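Local coordinates for protein transmembrane oligosaccharyl transferase (Archaeoglobus fulgidus, PDB 3WAJ) that belongs to the STT3 family of oligosaccharyl transferases, joining an N-terminal bundle of membrane helices, with a zinc site, to a globular C-terminal part, at residues P48-R53 and Y553-E558; W509-T514 and V560-P565; T514-K519 and E543-I548. One frame throughout, in Å; residues are numbered along the deposited sequence.

Contact 1: residues P48-R53 and Y553-E558; sequences PWYYYR and YGHWIE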
loop_
_atom_site.group_PDB
_atom_site.type_symbol
_atom_site.label_atom_id
_atom_site.label_comp_id
_atom_site.label_asym_id
_atom_site.label_seq_id
_atom_site.Cartn_x
_atom_site.Cartn_y
_atom_site.Cartn_z
ATOM N N PRO A 48 0.832 -5.159 -5.646
ATOM C CA PRO A 48 1.021 -6.048 -6.803
ATOM C C PRO A 48 2.156 -7.051 -6.600
ATOM O O PRO A 48 2.092 -8.144 -7.158
ATOM C CB PRO A 48 1.350 -5.079 -7.946
ATOM C CG PRO A 48 0.672 -3.785 -7.536
ATOM C CD PRO A 48 0.860 -3.734 -6.035
ATOM N N TRP A 49 3.179 -6.703 -5.826
ATOM C CA TRP A 49 4.220 -7.687 -5.541
ATOM C C TRP A 49 3.702 -8.868 -4.716
ATOM O O TRP A 49 4.194 -9.991 -4.848
ATOM C CB TRP A 49 5.431 -7.027 -4.881
ATOM C CG TRP A 49 6.089 -6.078 -5.842
ATOM C CD1 TRP A 49 5.731 -4.781 -6.084
ATOM C CD2 TRP A 49 7.182 -6.369 -6.741
ATOM N NE1 TRP A 49 6.543 -4.243 -7.061
ATOM C CE2 TRP A 49 7.439 -5.195 -7.482
ATOM C CE3 TRP A 49 7.954 -7.502 -6.990
ATOM C CZ2 TRP A 49 8.457 -5.117 -8.449
ATOM C CZ3 TRP A 49 8.976 -7.426 -7.954
ATOM C CH2 TRP A 49 9.214 -6.239 -8.668
ATOM N N TYR A 50 2.709 -8.619 -3.871
ATOM C CA TYR A 50 2.164 -9.691 -3.051
ATOM C C TYR A 50 1.213 -10.584 -3.856
ATOM O O TYR A 50 1.202 -11.805 -3.662
ATOM C CB TYR A 50 1.478 -9.148 -1.785
ATOM C CG TYR A 50 1.246 -10.245 -0.790
ATOM C CD1 TYR A 50 2.314 -10.778 -0.068
ATOM C CD2 TYR A 50 -0.020 -10.787 -0.596
ATOM C CE1 TYR A 50 2.137 -11.807 0.853
ATOM C CE2 TYR A 50 -0.223 -11.824 0.339
ATOM C CZ TYR A 50 0.870 -12.326 1.054
ATOM O OH TYR A 50 0.706 -13.347 1.958
ATOM N N TYR A 51 0.415 -9.991 -4.751
ATOM C CA TYR A 51 -0.328 -10.811 -5.716
ATOM C C TYR A 51 0.624 -11.755 -6.439
ATOM O O TYR A 51 0.382 -12.952 -6.529
ATOM C CB TYR A 51 -1.149 -9.972 -6.704
ATOM C CG TYR A 51 -2.529 -9.770 -6.157
ATOM C CD1 TYR A 51 -3.392 -10.849 -6.006
ATOM C CD2 TYR A 51 -2.948 -8.522 -5.712
ATOM C CE1 TYR A 51 -4.641 -10.686 -5.437
ATOM C CE2 TYR A 51 -4.202 -8.344 -5.159
ATOM C CZ TYR A 51 -5.036 -9.423 -5.015
ATOM O OH TYR A 51 -6.277 -9.233 -4.466
ATOM N N TYR A 52 1.722 -11.188 -6.914
ATOM C CA TYR A 52 2.771 -11.922 -7.592
ATOM C C TYR A 52 3.227 -13.105 -6.741
ATOM O O TYR A 52 3.295 -14.236 -7.231
ATOM C CB TYR A 52 3.906 -10.941 -7.883
ATOM C CG TYR A 52 5.220 -11.504 -8.357
ATOM C CD1 TYR A 52 6.409 -11.152 -7.705
ATOM C CD2 TYR A 52 5.301 -12.345 -9.465
ATOM C CE1 TYR A 52 7.638 -11.615 -8.128
ATOM C CE2 TYR A 52 6.552 -12.834 -9.899
ATOM C CZ TYR A 52 7.709 -12.449 -9.221
ATOM O OH TYR A 52 8.942 -12.899 -9.618
ATOM N N ARG A 53 3.517 -12.840 -5.468
ATOM C CA ARG A 53 3.924 -13.879 -4.530
ATOM C C ARG A 53 2.852 -14.980 -4.468
ATOM O O ARG A 53 3.169 -16.173 -4.517
ATOM C CB ARG A 53 4.193 -13.266 -3.139
ATOM C CG ARG A 53 4.552 -14.253 -2.010
ATOM C CD ARG A 53 3.310 -15.002 -1.417
ATOM N NE ARG A 53 3.719 -15.866 -0.311
ATOM C CZ ARG A 53 4.370 -17.016 -0.471
ATOM N NH1 ARG A 53 4.644 -17.456 -1.691
ATOM N NH2 ARG A 53 4.730 -17.728 0.585
ATOM N N TYR A 553 8.039 -1.943 3.094
ATOM C CA TYR A 553 8.954 -2.701 2.244
ATOM C C TYR A 553 8.739 -4.222 2.289
ATOM O O TYR A 553 9.401 -4.964 1.554
ATOM C CB TYR A 553 10.417 -2.311 2.608
ATOM C CG TYR A 553 10.602 -0.808 2.535
ATOM C CD1 TYR A 553 10.361 -0.132 1.338
ATOM C CD2 TYR A 553 10.982 -0.056 3.643
ATOM C CE1 TYR A 553 10.508 1.251 1.231
ATOM C CE2 TYR A 553 11.135 1.358 3.546
ATOM C CZ TYR A 553 10.884 1.997 2.332
ATOM O OH TYR A 553 11.001 3.387 2.191
ATOM N N GLY A 554 7.806 -4.676 3.135
ATOM C CA GLY A 554 7.595 -6.098 3.386
ATOM C C GLY A 554 7.333 -6.942 2.149
ATOM O O GLY A 554 7.920 -8.025 1.967
ATOM N N HIS A 555 6.456 -6.446 1.281
ATOM C CA HIS A 555 6.128 -7.172 0.057
ATOM C C HIS A 555 7.331 -7.347 -0.882
ATOM O O HIS A 555 7.527 -8.440 -1.441
ATOM C CB HIS A 555 4.893 -6.569 -0.637
ATOM C CG HIS A 555 3.624 -6.761 0.142
ATOM N ND1 HIS A 555 3.509 -7.675 1.167
ATOM C CD2 HIS A 555 2.419 -6.147 0.045
ATOM C CE1 HIS A 555 2.281 -7.621 1.670
ATOM N NE2 HIS A 555 1.605 -6.705 1.000
ATOM N N TRP A 556 8.142 -6.295 -1.038
ATOM C CA TRP A 556 9.368 -6.391 -1.846
ATOM C C TRP A 556 10.358 -7.402 -1.273
ATOM O O TRP A 556 10.945 -8.193 -2.016
ATOM C CB TRP A 556 10.059 -5.032 -1.951
ATOM C CG TRP A 556 9.238 -3.968 -2.601
ATOM C CD1 TRP A 556 8.072 -4.130 -3.308
ATOM C CD2 TRP A 556 9.524 -2.563 -2.615
ATOM N NE1 TRP A 556 7.626 -2.903 -3.769
ATOM C CE2 TRP A 556 8.497 -1.929 -3.350
ATOM C CE3 TRP A 556 10.552 -1.782 -2.080
ATOM C CZ2 TRP A 556 8.463 -0.541 -3.541
ATOM C CZ3 TRP A 556 10.523 -0.411 -2.275
ATOM C CH2 TRP A 556 9.478 0.199 -2.985
ATOM N N ILE A 557 10.552 -7.362 0.044
ATOM C CA ILE A 557 11.508 -8.240 0.700
ATOM C C ILE A 557 11.109 -9.678 0.443
ATOM O O ILE A 557 11.930 -10.504 0.060
ATOM C CB ILE A 557 11.597 -7.970 2.220
ATOM C CG1 ILE A 557 12.296 -6.630 2.479
ATOM C CG2 ILE A 557 12.374 -9.075 2.922
ATOM C CD1 ILE A 557 12.379 -6.252 3.952
ATOM N N GLU A 558 9.829 -9.972 0.626
ATOM C CA GLU A 558 9.324 -11.314 0.377
ATOM C C GLU A 558 9.348 -11.719 -1.104
ATOM O O GLU A 558 9.826 -12.792 -1.441
ATOM C CB GLU A 558 7.899 -11.429 0.901
ATOM C CG GLU A 558 7.278 -12.789 0.646
ATOM C CD GLU A 558 5.923 -12.927 1.349
ATOM O OE1 GLU A 558 5.385 -11.890 1.812
ATOM O OE2 GLU A 558 5.405 -14.061 1.438
#
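One face of the Trp49 indole receives the edge of Trp556, in a T-shaped pair with the five-membered rings turned 74° apart. CD1 of Trp556 stands 3.7 Å above the Trp49 plane, toward its rim, and NE1 of Trp556 comes within 3.5 Å of Trp49 CD1. Both indole nitrogens are hydrogen-bonded to backbone carbonyls of the chain leading into helix 47-60: Trp49 NE1 to Leu43 O, and Trp556 NE1 to Gly45 O. The His555 ring is covered on one face by Tyr50, whose CB sits 3.6 Å above the ring centre in a CH-pi contact. The phenol beyond forms an offset stack with the imidazole, the planes 27° apart and Tyr50 CD1 3.5 Å from His555 ND1. Tyr50 CG is anti to the backbone N (chi1 -165°), which places the ring root beside the histidine. At the rim of the phenol, and in its plane, Glu558 OE1 lies 3.4 Å from Tyr50 CE1. The extended glutamate uses its other oxygen for a salt bridge, Arg53 NE to Glu558 OE2 at 3.0 Å. Asp69 also pairs with Arg53 NE and accepts from Tyr50 OH, while Tyr528 and the Tyr524 carbonyl hold the two terminal nitrogens, so this buried guanidinium is gripped from several sides and its charge is probably well balanced. Segments 48-53 and 554-558 run in broadly the same direction, their axes 8.7 Å apart at closest. The His555 side chain is about 8 Å from the zinc ion. The contact thus joins the helix that follows the WWDYG signature to the helix that starts at zinc ligand Asp47, consistent with a place beside the metal site of an STT3 protein.

Contact 2: residues W509-T514 and V560-P565; sequences WMRENT and VAHRMP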
loop_
_atom_site.group_PDB
_atom_site.type_symbol
_atom_site.label_atom_id
_atom_site.label_comp_id
_atom_site.label_asym_id
_atom_site.label_seq_id
_atom_site.Cartn_x
_atom_site.Cartn_y
_atom_site.Cartn_z
ATOM N N TRP A 509 20.256 -9.120 -4.438
ATOM C CA TRP A 509 21.528 -9.422 -3.788
ATOM C C TRP A 509 21.298 -10.265 -2.534
ATOM O O TRP A 509 21.955 -11.284 -2.329
ATOM C CB TRP A 509 22.280 -8.140 -3.418
ATOM C CG TRP A 509 23.607 -8.426 -2.768
ATOM C CD1 TRP A 509 24.813 -8.606 -3.401
ATOM C CD2 TRP A 509 23.867 -8.594 -1.356
ATOM N NE1 TRP A 509 25.795 -8.870 -2.473
ATOM C CE2 TRP A 509 25.248 -8.870 -1.215
ATOM C CE3 TRP A 509 23.062 -8.546 -0.206
ATOM C CZ2 TRP A 509 25.851 -9.087 0.038
ATOM C CZ3 TRP A 509 23.657 -8.755 1.041
ATOM C CH2 TRP A 509 25.042 -9.021 1.153
ATOM N N MET A 510 20.364 -9.821 -1.698
ATOM C CA MET A 510 20.037 -10.512 -0.459
ATOM C C MET A 510 19.652 -11.961 -0.713
ATOM O O MET A 510 20.120 -12.867 -0.012
ATOM C CB MET A 510 18.918 -9.782 0.313
ATOM C CG MET A 510 18.451 -10.552 1.543
ATOM S SD MET A 510 17.320 -9.639 2.597
ATOM C CE MET A 510 18.412 -8.528 3.479
ATOM N N ARG A 511 18.829 -12.178 -1.737
ATOM C CA ARG A 511 18.357 -13.527 -2.075
ATOM C C ARG A 511 19.521 -14.472 -2.344
ATOM O O ARG A 511 19.459 -15.664 -2.034
ATOM C CB ARG A 511 17.421 -13.480 -3.291
ATOM C CG ARG A 511 17.029 -14.862 -3.857
ATOM C CD ARG A 511 15.955 -14.735 -4.942
ATOM N NE ARG A 511 15.502 -16.018 -5.488
ATOM C CZ ARG A 511 14.522 -16.162 -6.380
ATOM N NH1 ARG A 511 13.879 -15.103 -6.833
ATOM N NH2 ARG A 511 14.182 -17.371 -6.797
ATOM N N GLU A 512 20.591 -13.911 -2.894
ATOM C CA GLU A 512 21.717 -14.699 -3.372
ATOM C C GLU A 512 22.823 -14.851 -2.329
ATOM O O GLU A 512 23.566 -15.819 -2.349
ATOM C CB GLU A 512 22.270 -14.083 -4.669
ATOM C CG GLU A 512 23.450 -14.840 -5.300
ATOM C CD GLU A 512 23.070 -16.214 -5.854
ATOM O OE1 GLU A 512 21.861 -16.468 -6.080
ATOM O OE2 GLU A 512 23.987 -17.040 -6.069
ATOM N N ASN A 513 22.903 -13.918 -1.391
ATOM C CA ASN A 513 24.097 -13.823 -0.547
ATOM C C ASN A 513 23.870 -14.015 0.951
ATOM O O ASN A 513 24.800 -13.901 1.734
ATOM C CB ASN A 513 24.839 -12.495 -0.821
ATOM C CG ASN A 513 25.374 -12.417 -2.250
ATOM O OD1 ASN A 513 26.458 -12.924 -2.543
ATOM N ND2 ASN A 513 24.602 -11.809 -3.149
ATOM N N THR A 514 22.631 -14.290 1.347
ATOM C CA THR A 514 22.327 -14.640 2.730
ATOM C C THR A 514 22.024 -16.136 2.765
ATOM O O THR A 514 21.673 -16.703 1.738
ATOM C CB THR A 514 21.197 -13.754 3.295
ATOM O OG1 THR A 514 20.017 -13.944 2.513
ATOM C CG2 THR A 514 21.624 -12.283 3.241
ATOM N N VAL A 560 11.000 -10.352 -3.683
ATOM C CA VAL A 560 12.257 -10.187 -4.409
ATOM C C VAL A 560 13.438 -10.866 -3.726
ATOM O O VAL A 560 14.239 -11.534 -4.370
ATOM C CB VAL A 560 12.583 -8.696 -4.709
ATOM C CG1 VAL A 560 13.894 -8.587 -5.483
ATOM C CG2 VAL A 560 11.451 -8.048 -5.513
ATOM N N ALA A 561 13.552 -10.694 -2.420
ATOM C CA ALA A 561 14.637 -11.329 -1.684
ATOM C C ALA A 561 14.327 -12.785 -1.324
ATOM O O ALA A 561 15.237 -13.531 -0.957
ATOM C CB ALA A 561 14.968 -10.535 -0.432
ATOM N N HIS A 562 13.052 -13.176 -1.418
ATOM C CA HIS A 562 12.590 -14.456 -0.863
ATOM C C HIS A 562 13.121 -14.638 0.569
ATOM O O HIS A 562 13.616 -15.709 0.921
ATOM C CB HIS A 562 13.034 -15.652 -1.734
ATOM C CG HIS A 562 12.255 -15.818 -3.003
ATOM N ND1 HIS A 562 12.532 -16.808 -3.922
ATOM C CD2 HIS A 562 11.215 -15.115 -3.517
ATOM C CE1 HIS A 562 11.693 -16.715 -4.939
ATOM N NE2 HIS A 562 10.882 -15.696 -4.715
ATOM N N ARG A 563 13.045 -13.579 1.374
ATOM C CA ARG A 563 13.338 -13.668 2.805
ATOM C C ARG A 563 12.106 -13.258 3.595
ATOM O O ARG A 563 11.116 -12.835 3.014
ATOM C CB ARG A 563 14.571 -12.833 3.186
ATOM C CG ARG A 563 15.864 -13.382 2.579
ATOM C CD ARG A 563 16.114 -14.872 2.934
ATOM N NE ARG A 563 17.364 -15.372 2.340
ATOM C CZ ARG A 563 17.462 -15.931 1.132
ATOM N NH1 ARG A 563 16.373 -16.093 0.389
ATOM N NH2 ARG A 563 18.644 -16.337 0.673
ATOM N N MET A 564 12.149 -13.380 4.914
ATOM C CA MET A 564 10.925 -13.190 5.683
ATOM C C MET A 564 10.931 -11.895 6.488
ATOM O O MET A 564 11.667 -11.771 7.461
ATOM C CB MET A 564 10.689 -14.393 6.598
ATOM C CG MET A 564 10.723 -15.732 5.870
ATOM S SD MET A 564 10.552 -17.089 7.051
ATOM C CE MET A 564 10.124 -18.471 5.970
ATOM N N PRO A 565 10.089 -10.928 6.083
ATOM C CA PRO A 565 10.046 -9.627 6.766
ATOM C C PRO A 565 9.245 -9.669 8.054
ATOM O O PRO A 565 8.211 -10.353 8.165
ATOM C CB PRO A 565 9.340 -8.721 5.741
ATOM C CG PRO A 565 8.402 -9.663 5.024
ATOM C CD PRO A 565 9.205 -10.957 4.898
HETATM O O HOH W 1 14.403 -12.206 -7.058
#
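Two helix ends meet where Arg511 and Thr514, at the close of helix 501-513, pack against Ala561, His562 and Arg563, where helix 554-561 turns toward the short strand 564-565 of the AglB core. The backbones are close: the CA atoms of Arg511 and Ala561 lie 4.3 Å apart, and Ala561 O rests against CA and CB of Arg511. His562 breaks its helix with a positive phi of 47°, and its ring comes to lie alongside the extended Arg511 chain, both side chains pointing the same way. The guanidinium spreads over one imidazole face, NH1 of Arg511 3.3 Å above the His562 plane and the two groups tilted by 35°. Asp521 is hydrogen-bonded to His562 ND1 and forms a weak, long ion pair with Arg511 NH2. A water ties Arg511 NH1 (3.0 Å) to Val560 O (2.8 Å), bridging helix to helix. The side chains of Arg563 and Thr514 slide past each other in opposite directions. Arg563 NH2 donates to Thr514 O at 3.2 Å, lying above the carbonyl plane, and more weakly to Arg511 O. NE makes a weak bond to Thr514 OG1 at 3.0 Å and is also bonded to Tyr545 OH. NH1 turns back to His562 O at 2.8 Å, which steadies the guanidinium plane. Thr514 OG1 sits between its own backbone N and carbonyl carbon (chi1 60°), a position from which it also donates to Met510 O, one turn back. Beside this polar group Met510 SD touches Ala561 CB at 3.9 Å. Arg563 thus holds the C-terminal end of helix 501-513, weakly through Arg511 O and also through O and OG1 of Thr514 just after it, and directly precedes strand 564-565, an outermost strand of the core's mixed sheet.

Contact 3: residues T514-K519 and E543-I548; sequences TPDGEK and ETYGVI
Thr514 brings its OG1 to 3.2 Å from the hydroxyl of Tyr545. Pro515 O accepts the hydrogen bond from Tyr545 OH at 2.8 Å, the hydroxyl arriving in the carbonyl plane on a lone pair, with a C=O...O angle of 143°. The carbonyl lies at the phenol's edge, in the ring plane, and Pro515 CG adds an apolar touch on Tyr545 CE2 at 4.0 Å. The ring of Tyr545 also meets those of Tyr520 and Tyr607, each edge-to-face. Asp516, at the N-cap position of helix 517-524 but making no capping bond, sets OD2 near the same ring edge, 4.1 Å from Tyr545 CE2. Lys519, one turn on, passes Glu543 with CE 4.1 Å from Glu543 OE1, while its NZ has a long ionic contact of 3.7 Å with Asp516 OD1. The phenol hydroxyl thus donates to Pro515 O and accepts from Arg563 NE; accepting from the positively charged arginine probably polarises the hydroxyl and makes it a stronger donor to Pro515 O, while the outer Lys519, Asp516 and Glu543 add looser, probably solvent-screened, electrostatics.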
loop_
_atom_site.group_PDB
_atom_site.type_symbol
_atom_site.label_atom_id
_atom_site.label_comp_id
_atom_site.label_asym_id
_atom_site.label_seq_id
_atom_site.Cartn_x
_atom_site.Cartn_y
_atom_site.Cartn_z
ATOM N N THR A 514 22.631 -14.290 1.347
ATOM C CA THR A 514 22.327 -14.640 2.730
ATOM C C THR A 514 22.024 -16.136 2.765
ATOM O O THR A 514 21.673 -16.703 1.738
ATOM C CB THR A 514 21.197 -13.754 3.295
ATOM O OG1 THR A 514 20.017 -13.944 2.513
ATOM C CG2 THR A 514 21.624 -12.283 3.241
ATOM N N PRO A 515 22.194 -16.784 3.931
ATOM C CA PRO A 515 22.190 -18.258 3.954
ATOM C C PRO A 515 20.831 -18.918 3.786
ATOM O O PRO A 515 19.801 -18.274 4.005
ATOM C CB PRO A 515 22.759 -18.598 5.342
ATOM C CG PRO A 515 22.602 -17.362 6.158
ATOM C CD PRO A 515 22.638 -16.202 5.213
ATOM N N ASP A 516 20.865 -20.196 3.400
ATOM C CA ASP A 516 19.690 -21.060 3.279
ATOM C C ASP A 516 18.745 -20.717 2.113
ATOM O O ASP A 516 17.535 -20.991 2.178
ATOM C CB ASP A 516 18.922 -21.117 4.613
ATOM C CG ASP A 516 19.797 -21.529 5.774
ATOM O OD1 ASP A 516 20.421 -22.607 5.687
ATOM O OD2 ASP A 516 19.873 -20.767 6.763
ATOM N N GLY A 517 19.297 -20.149 1.040
ATOM C CA GLY A 517 18.488 -19.700 -0.090
ATOM C C GLY A 517 17.629 -20.776 -0.718
ATOM O O GLY A 517 16.471 -20.534 -1.084
ATOM N N GLU A 518 18.182 -21.980 -0.828
ATOM C CA GLU A 518 17.440 -23.102 -1.410
ATOM C C GLU A 518 16.177 -23.441 -0.593
ATOM O O GLU A 518 15.098 -23.681 -1.155
ATOM C CB GLU A 518 18.348 -24.326 -1.545
ATOM C CG GLU A 518 18.021 -25.212 -2.744
ATOM C CD GLU A 518 18.992 -26.386 -2.920
ATOM O OE1 GLU A 518 19.164 -26.845 -4.072
ATOM O OE2 GLU A 518 19.564 -26.859 -1.911
ATOM N N LYS A 519 16.302 -23.449 0.731
ATOM C CA LYS A 519 15.148 -23.737 1.577
ATOM C C LYS A 519 14.065 -22.675 1.427
ATOM O O LYS A 519 12.876 -23.000 1.230
ATOM C CB LYS A 519 15.568 -23.930 3.047
ATOM C CG LYS A 519 16.508 -25.119 3.261
ATOM C CD LYS A 519 16.701 -25.462 4.727
ATOM C CE LYS A 519 17.802 -26.501 4.919
ATOM N NZ LYS A 519 19.121 -25.929 4.539
ATOM N N GLU A 543 14.949 -24.239 10.293
ATOM C CA GLU A 543 15.742 -23.213 10.927
ATOM C C GLU A 543 15.659 -21.859 10.149
ATOM O O GLU A 543 16.295 -21.687 9.114
ATOM C CB GLU A 543 17.174 -23.796 10.994
ATOM C CG GLU A 543 17.556 -24.816 9.796
ATOM C CD GLU A 543 17.006 -26.300 9.890
ATOM O OE1 GLU A 543 17.103 -27.074 8.897
ATOM O OE2 GLU A 543 16.489 -26.715 10.946
ATOM N N THR A 544 14.862 -20.906 10.635
ATOM C CA THR A 544 14.645 -19.640 9.912
ATOM C C THR A 544 15.218 -18.369 10.568
ATOM O O THR A 544 15.661 -18.394 11.708
ATOM C CB THR A 544 13.142 -19.376 9.659
ATOM O OG1 THR A 544 12.444 -19.273 10.910
ATOM C CG2 THR A 544 12.528 -20.466 8.789
ATOM N N TYR A 545 15.171 -17.246 9.852
ATOM C CA TYR A 545 15.531 -15.948 10.439
ATOM C C TYR A 545 14.684 -14.825 9.842
ATOM O O TYR A 545 14.109 -14.980 8.759
ATOM C CB TYR A 545 17.039 -15.631 10.274
ATOM C CG TYR A 545 17.536 -15.684 8.841
ATOM C CD1 TYR A 545 17.246 -14.664 7.940
ATOM C CD2 TYR A 545 18.308 -16.751 8.394
ATOM C CE1 TYR A 545 17.693 -14.716 6.627
ATOM C CE2 TYR A 545 18.768 -16.809 7.077
ATOM C CZ TYR A 545 18.452 -15.783 6.204
ATOM O OH TYR A 545 18.899 -15.831 4.900
ATOM N N GLY A 546 14.612 -13.692 10.539
ATOM C CA GLY A 546 13.790 -12.599 10.071
ATOM C C GLY A 546 14.603 -11.445 9.525
ATOM O O GLY A 546 15.779 -11.246 9.871
ATOM N N VAL A 547 13.951 -10.679 8.660
ATOM C CA VAL A 547 14.532 -9.506 8.057
ATOM C C VAL A 547 13.704 -8.294 8.501
ATOM O O VAL A 547 12.506 -8.187 8.194
ATOM C CB VAL A 547 14.508 -9.631 6.547
ATOM C CG1 VAL A 547 15.106 -8.362 5.884
ATOM C CG2 VAL A 547 15.277 -10.871 6.114
ATOM N N ILE A 548 14.343 -7.377 9.223
ATOM C CA ILE A 548 13.626 -6.242 9.774
ATOM C C ILE A 548 13.852 -4.940 8.988
ATOM O O ILE A 548 14.972 -4.550 8.669
ATOM C CB ILE A 548 13.923 -6.048 11.277
ATOM C CG1 ILE A 548 12.893 -5.102 11.894
ATOM C CG2 ILE A 548 15.327 -5.530 11.498
ATOM C CD1 ILE A 548 12.678 -5.338 13.375
#

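Along the chain the segments come in the order 48-53, 509-514, 514-519, 543-548, 553-558, 560-565, so contact 3 falls between the halves of contact 2, and contact 1 brings together parts 500 residues apart. Contacts 1 and 2 share helix 554-561, their centres about 12 Å apart, with Trp49 packing on Val560. Contacts 2 and 3 share Thr514 and have centres about 8 Å apart; strands 546-548 and 564-565 are neighbours in one mixed sheet, and Arg563 reaches Tyr545. Contacts 1 and 3 have their centres about 17 Å apart. Together the three link helix 47-60, which starts at a zinc ligand, to the sheet of the AglB core.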